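Local coordinates for 2,5-dihydroxypyridine 5,6-dioxygenase (Pseudomonas putida KT2440, PDB 7CUP), which catalyses the iron-dependent, dioxygen-consuming cleavage of the 2,5-dihydroxypyridine ring between carbons 5 and 6, giving N-formylmaleamate in aerobic nicotinate degradation, at residues Leu8-Glu13 against Ala42-Ala46; Trp198-Asp202 against Glu308-Arg313; Leu217-Tyr222 against Ala278-Arg284. Residues are numbered along the deposited sequence.

Interaction 1 of 3, residues Leu8-Glu13 against Ala42-Ala46; sequences LTQMFE and AAMEA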
ATOM      1  N   LEU A   8      10.139  17.482  -6.442  1.00 20.69           N
ATOM      2  CA  LEU A   8      10.226  17.570  -4.956  1.00 21.62           C
ATOM      3  C   LEU A   8      11.660  17.252  -4.472  1.00 21.32           C
ATOM      4  O   LEU A   8      12.166  17.975  -3.597  1.00 19.37           O
ATOM      5  CB  LEU A   8       9.191  16.640  -4.326  1.00 21.54           C
ATOM      6  CG  LEU A   8       8.965  16.821  -2.826  1.00 21.67           C
ATOM      7  CD1 LEU A   8       8.595  18.240  -2.481  1.00 22.56           C
ATOM      8  CD2 LEU A   8       7.885  15.882  -2.355  1.00 22.59           C
ATOM      9  N   THR A   9      12.298  16.223  -5.022  1.00 20.96           N
ATOM     10  CA  THR A   9      13.694  15.866  -4.697  1.00 21.41           C
ATOM     11  C   THR A   9      14.596  17.044  -5.066  1.00 21.12           C
ATOM     12  O   THR A   9      15.420  17.427  -4.242  1.00 22.09           O
ATOM     13  CB  THR A   9      14.092  14.587  -5.432  1.00 21.45           C
ATOM     14  OG1 THR A   9      13.246  13.598  -4.874  1.00 22.56           O
ATOM     15  CG2 THR A   9      15.539  14.209  -5.244  1.00 24.23           C
ATOM     16  N   GLN A  10      14.442  17.626  -6.251  1.00 22.49           N
ATOM     17  CA  GLN A  10      15.292  18.792  -6.674  1.00 28.40           C
ATOM     18  C   GLN A  10      15.103  19.969  -5.725  1.00 25.46           C
ATOM     19  O   GLN A  10      16.110  20.660  -5.431  1.00 21.99           O
ATOM     20  CB  GLN A  10      14.997  19.305  -8.079  1.00 33.13           C
ATOM     21  CG  GLN A  10      15.763  18.549  -9.137  1.00 45.51           C
ATOM     22  CD  GLN A  10      15.218  18.869 -10.503  1.00 58.42           C
ATOM     23  OE1 GLN A  10      14.836  20.012 -10.769  1.00 65.34           O
ATOM     24  NE2 GLN A  10      15.159  17.853 -11.357  1.00 66.07           N
ATOM     25  N   MET A  11      13.872  20.207  -5.284  1.00 21.76           N
ATOM     26  CA  MET A  11      13.596  21.300  -4.317  1.00 22.12           C
ATOM     27  C   MET A  11      14.386  21.002  -3.042  1.00 20.23           C
ATOM     28  O   MET A  11      14.999  21.948  -2.498  1.00 16.88           O
ATOM     29  CB  MET A  11      12.106  21.450  -3.999  1.00 23.28           C
ATOM     30  CG  MET A  11      11.305  22.115  -5.142  1.00 27.78           C
ATOM     31  SD  MET A  11       9.561  21.667  -5.145  1.00 28.87           S
ATOM     32  CE  MET A  11       9.088  22.171  -3.499  1.00 30.35           C
ATOM     33  N   PHE A  12      14.347  19.760  -2.551  1.00 18.86           N
ATOM     34  CA  PHE A  12      15.037  19.416  -1.282  1.00 19.40           C
ATOM     35  C   PHE A  12      16.555  19.518  -1.481  1.00 21.63           C
ATOM     36  O   PHE A  12      17.271  19.966  -0.546  1.00 18.91           O
ATOM     37  CB  PHE A  12      14.617  18.060  -0.718  1.00 20.70           C
ATOM     38  CG  PHE A  12      13.507  18.151   0.301  1.00 21.42           C
ATOM     39  CD1 PHE A  12      12.175  18.191  -0.091  1.00 20.01           C
ATOM     40  CD2 PHE A  12      13.793  18.247   1.655  1.00 22.85           C
ATOM     41  CE1 PHE A  12      11.164  18.282   0.855  1.00 21.59           C
ATOM     42  CE2 PHE A  12      12.779  18.349   2.599  1.00 20.87           C
ATOM     43  CZ  PHE A  12      11.465  18.350   2.196  1.00 21.97           C
ATOM     44  N   GLU A  13      17.075  19.179  -2.658  1.00 23.50           N
ATOM     45  CA  GLU A  13      18.519  19.413  -2.935  1.00 23.89           C
ATOM     46  C   GLU A  13      18.824  20.907  -2.791  1.00 24.24           C
ATOM     47  O   GLU A  13      19.840  21.229  -2.145  1.00 22.17           O
ATOM     48  CB  GLU A  13      18.944  18.935  -4.318  1.00 26.30           C
ATOM     49  CG  GLU A  13      18.863  17.443  -4.432  1.00 29.66           C
ATOM     50  CD  GLU A  13      19.112  16.936  -5.835  1.00 35.35           C
ATOM     51  OE1 GLU A  13      20.258  17.117  -6.303  1.00 34.13           O
ATOM     52  OE2 GLU A  13      18.172  16.321  -6.424  1.00 39.65           O
ATOM     53  N   ALA A  42      11.812  12.341  -0.589  1.00 19.07           N
ATOM     54  CA  ALA A  42      12.540  13.429  -1.292  1.00 19.40           C
ATOM     55  C   ALA A  42      13.714  13.953  -0.437  1.00 19.67           C
ATOM     56  O   ALA A  42      14.784  14.250  -1.012  1.00 21.47           O
ATOM     57  CB  ALA A  42      11.609  14.536  -1.654  1.00 18.02           C
ATOM     58  N   ALA A  43      13.506  14.104   0.869  1.00 19.80           N
ATOM     59  CA  ALA A  43      14.534  14.534   1.843  1.00 21.02           C
ATOM     60  C   ALA A  43      15.644  13.480   1.909  1.00 20.89           C
ATOM     61  O   ALA A  43      16.829  13.848   1.838  1.00 21.44           O
ATOM     62  CB  ALA A  43      13.886  14.818   3.181  1.00 21.02           C
ATOM     63  N   MET A  44      15.290  12.200   2.010  1.00 22.86           N
ATOM     64  CA  MET A  44      16.277  11.091   2.093  1.00 22.83           C
ATOM     65  C   MET A  44      17.091  11.051   0.777  1.00 22.03           C
ATOM     66  O   MET A  44      18.320  11.023   0.858  1.00 21.04           O
ATOM     67  CB  MET A  44      15.588   9.745   2.324  1.00 24.31           C
ATOM     68  CG  MET A  44      14.946   9.588   3.715  1.00 27.96           C
ATOM     69  SD  MET A  44      16.142   9.332   5.047  1.00 31.11           S
ATOM     70  CE  MET A  44      16.489   7.584   4.902  1.00 29.57           C
ATOM     71  N   GLU A  45      16.411  11.112  -0.372  1.00 22.69           N
ATOM     72  CA  GLU A  45      17.005  11.038  -1.736  1.00 25.10           C
ATOM     73  C   GLU A  45      17.903  12.256  -1.947  1.00 21.72           C
ATOM     74  O   GLU A  45      19.046  12.063  -2.298  1.00 20.93           O
ATOM     75  CB  GLU A  45      15.939  10.899  -2.823  1.00 28.16           C
ATOM     76  CG  GLU A  45      15.362   9.490  -2.909  1.00 38.19           C
ATOM     77  CD  GLU A  45      16.406   8.377  -2.765  1.00 45.16           C
ATOM     78  OE1 GLU A  45      16.428   7.662  -1.701  1.00 42.31           O
ATOM     79  OE2 GLU A  45      17.221   8.232  -3.711  1.00 50.27           O
ATOM     80  N   ALA A  46      17.435  13.462  -1.651  1.00 20.41           N
ATOM     81  CA  ALA A  46      18.206  14.704  -1.857  1.00 20.47           C
ATOM     82  C   ALA A  46      19.478  14.713  -0.984  1.00 22.26           C
ATOM     83  O   ALA A  46      20.587  15.046  -1.503  1.00 21.64           O
ATOM     84  CB  ALA A  46      17.341  15.899  -1.577  1.00 22.14           C
TER

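Interaction 2 of 3, residues Trp198-Asp202 against Glu308-Arg313; sequences WPNED and EVGGKR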
ATOM      1  N   TRP A 198       9.134  39.381  21.520  1.00 33.16           N
ATOM      2  CA  TRP A 198       8.120  39.348  22.590  1.00 34.16           C
ATOM      3  C   TRP A 198       8.112  40.721  23.244  1.00 34.02           C
ATOM      4  O   TRP A 198       9.142  41.382  23.296  1.00 32.20           O
ATOM      5  CB  TRP A 198       8.456  38.220  23.572  1.00 34.50           C
ATOM      6  CG  TRP A 198       8.356  36.861  22.958  1.00 36.21           C
ATOM      7  CD1 TRP A 198       7.404  35.918  23.215  1.00 35.40           C
ATOM      8  CD2 TRP A 198       9.263  36.272  22.009  1.00 35.66           C
ATOM      9  NE1 TRP A 198       7.638  34.801  22.469  1.00 35.91           N
ATOM     10  CE2 TRP A 198       8.769  34.985  21.722  1.00 34.84           C
ATOM     11  CE3 TRP A 198      10.459  36.688  21.412  1.00 37.39           C
ATOM     12  CZ2 TRP A 198       9.425  34.111  20.863  1.00 34.75           C
ATOM     13  CZ3 TRP A 198      11.106  35.833  20.549  1.00 39.88           C
ATOM     14  CH2 TRP A 198      10.584  34.565  20.272  1.00 39.19           C
ATOM     15  N   PRO A 199       6.956  41.217  23.714  1.00 37.28           N
ATOM     16  CA  PRO A 199       6.940  42.433  24.527  1.00 37.87           C
ATOM     17  C   PRO A 199       7.599  42.154  25.890  1.00 40.90           C
ATOM     18  O   PRO A 199       7.580  41.003  26.357  1.00 35.04           O
ATOM     19  CB  PRO A 199       5.450  42.732  24.716  1.00 37.00           C
ATOM     20  CG  PRO A 199       4.763  41.373  24.561  1.00 39.18           C
ATOM     21  CD  PRO A 199       5.634  40.583  23.602  1.00 37.65           C
ATOM     22  N   ASN A 200       8.086  43.205  26.553  1.00 42.83           N
ATOM     23  CA  ASN A 200       8.557  43.111  27.968  1.00 41.92           C
ATOM     24  C   ASN A 200       7.444  42.503  28.822  1.00 42.30           C
ATOM     25  O   ASN A 200       6.255  42.699  28.467  1.00 45.49           O
ATOM     26  CB  ASN A 200       9.048  44.470  28.471  1.00 41.41           C
ATOM     27  CG  ASN A 200      10.210  44.963  27.639  1.00 41.68           C
ATOM     28  OD1 ASN A 200      10.921  44.166  27.035  1.00 42.57           O
ATOM     29  ND2 ASN A 200      10.377  46.268  27.547  1.00 45.03           N
ATOM     30  N   GLU A 201       7.803  41.783  29.893  1.00 45.10           N
ATOM     31  CA  GLU A 201       6.821  41.077  30.768  1.00 49.04           C
ATOM     32  C   GLU A 201       5.825  42.132  31.324  1.00 47.51           C
ATOM     33  O   GLU A 201       6.241  43.255  31.623  1.00 41.98           O
ATOM     34  CB  GLU A 201       7.582  40.207  31.786  1.00 52.78           C
ATOM     35  CG  GLU A 201       6.941  38.839  32.076  1.00 55.93           C
ATOM     36  CD  GLU A 201       6.891  37.802  30.956  1.00 65.97           C
ATOM     37  OE1 GLU A 201       7.597  37.996  29.950  1.00 66.27           O
ATOM     38  OE2 GLU A 201       6.135  36.783  31.083  1.00 72.62           O
ATOM     39  N   ASP A 202       4.520  41.832  31.301  1.00 51.10           N
ATOM     40  CA  ASP A 202       3.389  42.630  31.870  1.00 46.64           C
ATOM     41  C   ASP A 202       3.351  44.077  31.359  1.00 44.99           C
ATOM     42  O   ASP A 202       2.899  44.945  32.117  1.00 44.35           O
ATOM     43  CB  ASP A 202       3.431  42.613  33.396  1.00 48.82           C
ATOM     44  CG  ASP A 202       3.758  41.241  33.956  1.00 52.57           C
ATOM     45  OD1 ASP A 202       2.950  40.285  33.732  1.00 46.04           O
ATOM     46  OD2 ASP A 202       4.852  41.122  34.560  1.00 59.76           O
ATOM     47  N   GLU A 308       9.528  29.273  25.470  1.00 47.74           N
ATOM     48  CA  GLU A 308      10.547  29.097  24.394  1.00 47.79           C
ATOM     49  C   GLU A 308      11.626  30.190  24.494  1.00 44.06           C
ATOM     50  O   GLU A 308      12.706  29.943  23.990  1.00 45.28           O
ATOM     51  CB  GLU A 308       9.914  29.087  23.001  1.00 47.21           C
ATOM     52  CG  GLU A 308       9.284  30.406  22.612  1.00 49.63           C
ATOM     53  CD  GLU A 308       8.297  30.317  21.460  1.00 55.97           C
ATOM     54  OE1 GLU A 308       8.747  30.281  20.294  1.00 59.38           O
ATOM     55  OE2 GLU A 308       7.080  30.272  21.730  1.00 63.20           O
ATOM     56  N   VAL A 309      11.339  31.355  25.092  1.00 46.57           N
ATOM     57  CA  VAL A 309      12.330  32.450  25.341  1.00 46.29           C
ATOM     58  C   VAL A 309      12.471  32.727  26.850  1.00 44.55           C
ATOM     59  O   VAL A 309      12.998  33.791  27.209  1.00 39.97           O
ATOM     60  CB  VAL A 309      11.956  33.739  24.582  1.00 46.14           C
ATOM     61  CG1 VAL A 309      12.068  33.533  23.092  1.00 47.36           C
ATOM     62  CG2 VAL A 309      10.590  34.293  24.965  1.00 42.10           C
ATOM     63  N   GLY A 310      11.999  31.829  27.709  1.00 42.67           N
ATOM     64  CA  GLY A 310      12.157  31.952  29.172  1.00 44.23           C
ATOM     65  C   GLY A 310      11.078  32.794  29.834  1.00 48.49           C
ATOM     66  O   GLY A 310      11.242  33.101  31.031  1.00 48.39           O
ATOM     67  N   GLY A 311       9.993  33.138  29.126  1.00 47.86           N
ATOM     68  CA  GLY A 311       8.783  33.713  29.746  1.00 41.18           C
ATOM     69  C   GLY A 311       8.163  32.724  30.719  1.00 41.13           C
ATOM     70  O   GLY A 311       8.612  31.548  30.730  1.00 41.15           O
ATOM     71  N   LYS A 312       7.129  33.147  31.456  1.00 42.51           N
ATOM     72  CA  LYS A 312       6.516  32.379  32.579  1.00 43.77           C
ATOM     73  C   LYS A 312       5.464  31.385  32.072  1.00 41.12           C
ATOM     74  O   LYS A 312       5.228  30.372  32.735  1.00 43.25           O
ATOM     75  CB  LYS A 312       5.889  33.349  33.586  1.00 48.47           C
ATOM     76  CG  LYS A 312       6.865  34.393  34.117  1.00 51.70           C
ATOM     77  CD  LYS A 312       6.229  35.708  34.486  1.00 55.05           C
ATOM     78  CE  LYS A 312       5.456  35.657  35.785  1.00 55.91           C
ATOM     79  NZ  LYS A 312       5.244  37.021  36.327  1.00 56.47           N
ATOM     80  N   ARG A 313       4.875  31.637  30.914  1.00 39.81           N
ATOM     81  CA  ARG A 313       3.643  30.931  30.477  1.00 41.63           C
ATOM     82  C   ARG A 313       3.993  29.636  29.723  1.00 39.35           C
ATOM     83  O   ARG A 313       4.705  29.713  28.712  1.00 34.83           O
ATOM     84  CB  ARG A 313       2.828  31.933  29.663  1.00 40.95           C
ATOM     85  CG  ARG A 313       2.474  33.196  30.443  1.00 38.85           C
ATOM     86  CD  ARG A 313       1.278  33.867  29.797  1.00 36.52           C
ATOM     87  NE  ARG A 313       1.651  34.215  28.439  1.00 34.82           N
ATOM     88  CZ  ARG A 313       2.390  35.269  28.106  1.00 38.08           C
ATOM     89  NH1 ARG A 313       2.811  36.123  29.030  1.00 42.45           N
ATOM     90  NH2 ARG A 313       2.693  35.487  26.838  1.00 38.08           N
TER
HETATM   91  O   HOH W   1       5.933  32.402  22.293  1.00 32.36           O
HETATM   92  O   HOH W   2       3.118  35.789  31.948  1.00 39.50           O

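Interaction 3 of 3, residues Leu217-Tyr222 against Ala278-Arg284; sequences LPFKNY and AMGLHDR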
ATOM      1  N   LEU A 217      -5.497  31.832  13.389  1.00 22.38           N
ATOM      2  CA  LEU A 217      -4.944  30.462  13.298  1.00 23.57           C
ATOM      3  C   LEU A 217      -4.918  29.880  14.710  1.00 23.74           C
ATOM      4  O   LEU A 217      -4.506  30.577  15.623  1.00 26.18           O
ATOM      5  CB  LEU A 217      -3.548  30.581  12.681  1.00 23.17           C
ATOM      6  CG  LEU A 217      -3.475  31.312  11.343  1.00 22.49           C
ATOM      7  CD1 LEU A 217      -2.047  31.410  10.875  1.00 24.41           C
ATOM      8  CD2 LEU A 217      -4.315  30.613  10.282  1.00 23.28           C
ATOM      9  N   PRO A 218      -5.318  28.614  14.961  1.00 26.08           N
ATOM     10  CA  PRO A 218      -5.656  27.635  13.911  1.00 25.65           C
ATOM     11  C   PRO A 218      -7.102  27.543  13.382  1.00 26.17           C
ATOM     12  O   PRO A 218      -7.377  26.574  12.717  1.00 25.71           O
ATOM     13  CB  PRO A 218      -5.355  26.300  14.617  1.00 24.85           C
ATOM     14  CG  PRO A 218      -5.757  26.565  16.044  1.00 25.99           C
ATOM     15  CD  PRO A 218      -5.380  28.015  16.310  1.00 25.63           C
ATOM     16  N   PHE A 219      -7.970  28.533  13.601  1.00 23.36           N
ATOM     17  CA  PHE A 219      -9.370  28.474  13.109  1.00 24.50           C
ATOM     18  C   PHE A 219      -9.364  28.528  11.575  1.00 24.23           C
ATOM     19  O   PHE A 219     -10.262  27.961  10.959  1.00 24.79           O
ATOM     20  CB  PHE A 219     -10.266  29.590  13.656  1.00 24.95           C
ATOM     21  CG  PHE A 219     -10.303  29.776  15.157  1.00 24.51           C
ATOM     22  CD1 PHE A 219      -9.843  28.800  16.023  1.00 25.44           C
ATOM     23  CD2 PHE A 219     -10.792  30.957  15.703  1.00 25.96           C
ATOM     24  CE1 PHE A 219      -9.874  29.000  17.397  1.00 26.23           C
ATOM     25  CE2 PHE A 219     -10.837  31.150  17.080  1.00 24.15           C
ATOM     26  CZ  PHE A 219     -10.343  30.181  17.922  1.00 25.78           C
ATOM     27  N   LYS A 220      -8.418  29.242  10.982  1.00 23.10           N
ATOM     28  CA  LYS A 220      -8.309  29.412   9.509  1.00 25.84           C
ATOM     29  C   LYS A 220      -9.613  29.980   8.931  1.00 27.47           C
ATOM     30  O   LYS A 220     -10.085  29.451   7.924  1.00 24.02           O
ATOM     31  CB  LYS A 220      -7.919  28.081   8.866  1.00 26.02           C
ATOM     32  CG  LYS A 220      -6.569  27.565   9.323  1.00 26.85           C
ATOM     33  CD  LYS A 220      -6.360  26.097   9.139  1.00 26.74           C
ATOM     34  CE  LYS A 220      -4.936  25.725   9.428  1.00 27.42           C
ATOM     35  NZ  LYS A 220      -4.848  24.347   9.945  1.00 30.93           N
ATOM     36  N   ASN A 221     -10.144  31.040   9.542  1.00 29.27           N
ATOM     37  CA  ASN A 221     -11.337  31.781   9.061  1.00 30.89           C
ATOM     38  C   ASN A 221     -10.894  33.194   8.769  1.00 26.71           C
ATOM     39  O   ASN A 221     -10.035  33.683   9.489  1.00 27.60           O
ATOM     40  CB  ASN A 221     -12.464  31.848  10.096  1.00 37.95           C
ATOM     41  CG  ASN A 221     -13.103  30.497  10.337  1.00 45.16           C
ATOM     42  OD1 ASN A 221     -13.529  30.171  11.458  1.00 55.36           O
ATOM     43  ND2 ASN A 221     -13.177  29.713   9.272  1.00 48.09           N
ATOM     44  N   TYR A 222     -11.439  33.786   7.726  1.00 24.79           N
ATOM     45  CA  TYR A 222     -11.454  35.254   7.542  1.00 26.31           C
ATOM     46  C   TYR A 222     -12.601  35.804   8.395  1.00 25.21           C
ATOM     47  O   TYR A 222     -13.739  35.360   8.205  1.00 25.29           O
ATOM     48  CB  TYR A 222     -11.629  35.599   6.068  1.00 25.86           C
ATOM     49  CG  TYR A 222     -10.525  35.109   5.173  1.00 24.56           C
ATOM     50  CD1 TYR A 222      -9.366  35.840   5.002  1.00 25.91           C
ATOM     51  CD2 TYR A 222     -10.667  33.956   4.421  1.00 24.73           C
ATOM     52  CE1 TYR A 222      -8.381  35.446   4.107  1.00 24.71           C
ATOM     53  CE2 TYR A 222      -9.684  33.533   3.542  1.00 24.82           C
ATOM     54  CZ  TYR A 222      -8.522  34.271   3.389  1.00 25.55           C
ATOM     55  OH  TYR A 222      -7.542  33.834   2.529  1.00 20.88           O
ATOM     56  N   ALA A 278      -4.460  33.058   0.018  1.00 25.33           N
ATOM     57  CA  ALA A 278      -4.128  31.618  -0.138  1.00 24.31           C
ATOM     58  C   ALA A 278      -5.006  30.724   0.766  1.00 23.47           C
ATOM     59  O   ALA A 278      -5.472  29.662   0.292  1.00 22.44           O
ATOM     60  CB  ALA A 278      -2.655  31.452   0.120  1.00 24.68           C
ATOM     61  N   MET A 279      -5.283  31.133   2.001  1.00 21.83           N
ATOM     62  CA  MET A 279      -5.966  30.278   3.007  1.00 23.62           C
ATOM     63  C   MET A 279      -7.334  29.881   2.448  1.00 25.89           C
ATOM     64  O   MET A 279      -7.736  28.696   2.588  1.00 25.59           O
ATOM     65  CB  MET A 279      -6.143  31.034   4.326  1.00 23.51           C
ATOM     66  CG  MET A 279      -6.588  30.171   5.474  1.00 24.89           C
ATOM     67  SD  MET A 279      -6.719  31.145   7.006  1.00 25.97           S
ATOM     68  CE  MET A 279      -8.094  32.235   6.643  1.00 23.46           C
ATOM     69  N   GLY A 280      -8.003  30.835   1.798  1.00 26.30           N
ATOM     70  CA  GLY A 280      -9.370  30.664   1.272  1.00 26.03           C
ATOM     71  C   GLY A 280      -9.441  29.652   0.142  1.00 26.72           C
ATOM     72  O   GLY A 280     -10.554  29.281  -0.233  1.00 28.07           O
ATOM     73  N   LEU A 281      -8.314  29.209  -0.409  1.00 24.64           N
ATOM     74  CA  LEU A 281      -8.320  28.254  -1.529  1.00 26.86           C
ATOM     75  C   LEU A 281      -8.036  26.854  -0.998  1.00 27.05           C
ATOM     76  O   LEU A 281      -7.994  25.915  -1.840  1.00 26.09           O
ATOM     77  CB  LEU A 281      -7.275  28.702  -2.556  1.00 27.63           C
ATOM     78  CG  LEU A 281      -7.668  29.975  -3.297  1.00 30.27           C
ATOM     79  CD1 LEU A 281      -6.448  30.693  -3.824  1.00 33.07           C
ATOM     80  CD2 LEU A 281      -8.620  29.651  -4.427  1.00 31.67           C
ATOM     81  N   HIS A 282      -7.844  26.713   0.323  1.00 24.70           N
ATOM     82  CA  HIS A 282      -7.372  25.455   0.955  1.00 25.37           C
ATOM     83  C   HIS A 282      -8.413  24.886   1.939  1.00 26.14           C
ATOM     84  O   HIS A 282      -9.319  25.631   2.381  1.00 26.58           O
ATOM     85  CB  HIS A 282      -6.019  25.737   1.609  1.00 25.74           C
ATOM     86  CG  HIS A 282      -4.875  25.603   0.676  1.00 25.80           C
ATOM     87  ND1 HIS A 282      -4.383  24.368   0.339  1.00 25.24           N
ATOM     88  CD2 HIS A 282      -4.123  26.531   0.038  1.00 22.73           C
ATOM     89  CE1 HIS A 282      -3.370  24.539  -0.489  1.00 29.15           C
ATOM     90  NE2 HIS A 282      -3.180  25.862  -0.664  1.00 24.88           N
ATOM     91  N   ASP A 283      -8.312  23.588   2.222  1.00 24.56           N
ATOM     92  CA  ASP A 283      -9.019  22.969   3.366  1.00 26.15           C
ATOM     93  C   ASP A 283      -8.139  23.130   4.611  1.00 23.54           C
ATOM     94  O   ASP A 283      -6.908  23.249   4.491  1.00 22.33           O
ATOM     95  CB  ASP A 283      -9.448  21.528   3.060  1.00 26.27           C
ATOM     96  CG  ASP A 283     -10.523  21.443   1.976  1.00 27.63           C
ATOM     97  OD1 ASP A 283     -11.412  22.311   1.956  1.00 23.20           O
ATOM     98  OD2 ASP A 283     -10.449  20.537   1.134  1.00 24.54           O
ATOM     99  N   ARG A 284      -8.752  23.087   5.789  1.00 24.43           N
ATOM    100  CA  ARG A 284      -8.021  23.294   7.063  1.00 25.44           C
ATOM    101  C   ARG A 284      -6.893  22.275   7.202  1.00 24.19           C
ATOM    102  O   ARG A 284      -5.816  22.633   7.683  1.00 27.81           O
ATOM    103  CB  ARG A 284      -8.995  23.187   8.227  1.00 27.88           C
ATOM    104  CG  ARG A 284     -10.006  24.313   8.259  1.00 30.02           C
ATOM    105  CD  ARG A 284     -10.508  24.521   9.671  1.00 34.17           C
ATOM    106  NE  ARG A 284     -11.460  25.611   9.704  1.00 38.45           N
ATOM    107  CZ  ARG A 284     -12.708  25.526   9.262  1.00 38.37           C
ATOM    108  NH1 ARG A 284     -13.163  24.387   8.774  1.00 37.29           N
ATOM    109  NH2 ARG A 284     -13.499  26.581   9.331  1.00 40.21           N
TER

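Interaction 1 of 3, residues Leu8-Glu13 against Ala42-Ala46
Ala42, Ala46 and Phe12 carry the most surface in this helix-helix contact, which joins helix 5-18 to helix 37-49. The two short axes approach to 8.1 Å and cross at -60°, their N-to-C directions 60° apart. So close an approach rests on the alanines: both Ala42 and Ala46, one turn apart, send CA-to-CB toward the other helix. Ala42 sits nearest Thr9, the two CA atoms 4.3 Å apart, and its CB touches Leu8 CG at 3.7 Å and Thr9 OG1 at 3.7 Å. One turn on, Ala46 CB presses against the backbone, 3.6 Å from Thr9 O and 3.5 Å from Glu13 N, and also meets Phe12 CB at 3.6 Å and Glu13 CG at 3.6 Å. Phe12 answers from the first helix. Its CB lies in the crossing, while its ring lies beside Ala42 and Ala43, with Ala43 N over one face, Phe12 CD1 4.0 Å from Ala42 CB and Phe12 CE2 3.7 Å from Ala43 CB; the ring also meets Trp190. Thr9 OG1 bonds back to Asn5 O in its own helix. On the side of the sheet, Ala43 packs on Val29 of strand 26-31, which places the pair on one face of the parallel sheet. No polar bond crosses the pair: alanine methyls pack on backbone, the Thr9 side chain and a phenyl ring, an attachment that depends on close fit and exclusion of water, with the Glu13 charge paired to Arg49 of a second subunit.

Interaction 2 of 3, residues Trp198-Asp202 against Glu308-Arg313
Trp198 lays one face of its indole against Val309: Val309 CG1 stands 3.5 Å from the centroid of the six-membered ring and only 16° off its normal, a CH-pi contact, with Trp198 CH2 3.3 Å from Val309 CG1. Glu308 lies at the edge of the same ring, where Glu308 OE1 is 3.9 Å from Trp198 CZ2. Water 1 ties the pair together, accepting from Trp198 NE1 at 2.9 Å and donating to Glu308 OE2 at 2.5 Å. Glu201 faces Gly311, Lys312 and Arg313. Its OE2 passes 3.6 Å from Lys312 CD and makes a long salt bridge of 4.0 Å to Arg313 NH1; because the oxygen is well out of the guanidinium plane, this is attraction between charges alone. Water 2 fills in, accepting from Arg313 NH1 at 3.0 Å and donating to Glu201 OE2 at 3.3 Å. Both partners of this bridge have a hydrogen bond outside the contact: Glu201 OE1 to Tyr172 OH, and Arg313 NE to Gly304 O. No direct hydrogen bond crosses the segments. Trp198 also packs on His265, an iron ligand, and the Glu308 side chain is about 6 Å from the bound iron. The arrangement is that of two loops, following strands 194-197 and 299-303 of one antiparallel sheet, that meet beside the mononuclear non-heme iron site of this ring-cleaving dioxygenase.

Interaction 3 of 3, residues Leu217-Tyr222 against Ala278-Arg284
Three hydrogen bonds, each using backbone on one side, pin residues 217-222, a loop running into a weakly bonded strand at about 221-222, to residues 278-284, which hold a 3-10 segment at 279-281. Arg284 NE donates to Phe219 O at 2.9 Å and an almost straight 168°; Lys220 NZ returns the link to Arg284 O at 3.0 Å; and Gly280 N donates to Tyr222 OH at 3.1 Å. The long side chains of Lys220 and Arg284 thus reach past each other to the opposing main chain, Lys220 CD lying 4.0 Å from Arg284 CB. Lys220 NZ also forms a salt bridge with Asp71, and Tyr222 OH is hydrogen-bonded to Trp276 O. Among the apolar contacts Met279 dominates; extended at chi1 and chi2, it reaches between Leu217, Lys220 and Tyr222: Met279 SD is 3.4 Å from Lys220 CA and 4.1 Å from Leu217 CD2. Met279 CE lies over the face of the Tyr222 ring, 3.7 Å from the centroid and 10° off the normal, a CH-pi interaction, while Met279 SD, 5.3 Å from that centroid, makes it a Met-aromatic contact. Other subunits close around the turn: Asp283 OD1 accepts from Arg284 N of a neighbouring subunit, and Tyr222 meets Tyr247 of that same subunit edge-to-face. Strand 221-222 pairs antiparallel with strand 215-216, and Leu217, between them, packs on the iron ligand Asp320. Directional bonds thus accompany the packing of Met279, a mixed polar and apolar chemistry that joins the two segments beside subunit interfaces.

Interactions 2 and 3 lie near the iron site, whereas interaction 1 is away from it. The ion is bound by His265, Ser302, His318 and Asp320. In interaction 2 the side chain of Glu308 is about 6 Å from the bound iron. In interaction 3 the side chain of Leu217 is about 8 Å from the bound iron and about 4 Å from the side chain of Asp320. The centres of interactions 2 and 3 are 28 Å apart, their nearest atoms about 13 Å. In sequence, both segments of interaction 3 fall between those of interaction 2. Interaction 1 precedes both; the centres of interactions 1 and 2 are 37 Å apart, the two lying on opposite sides of the chain's centre. Interactions 1 and 3 each border other subunits.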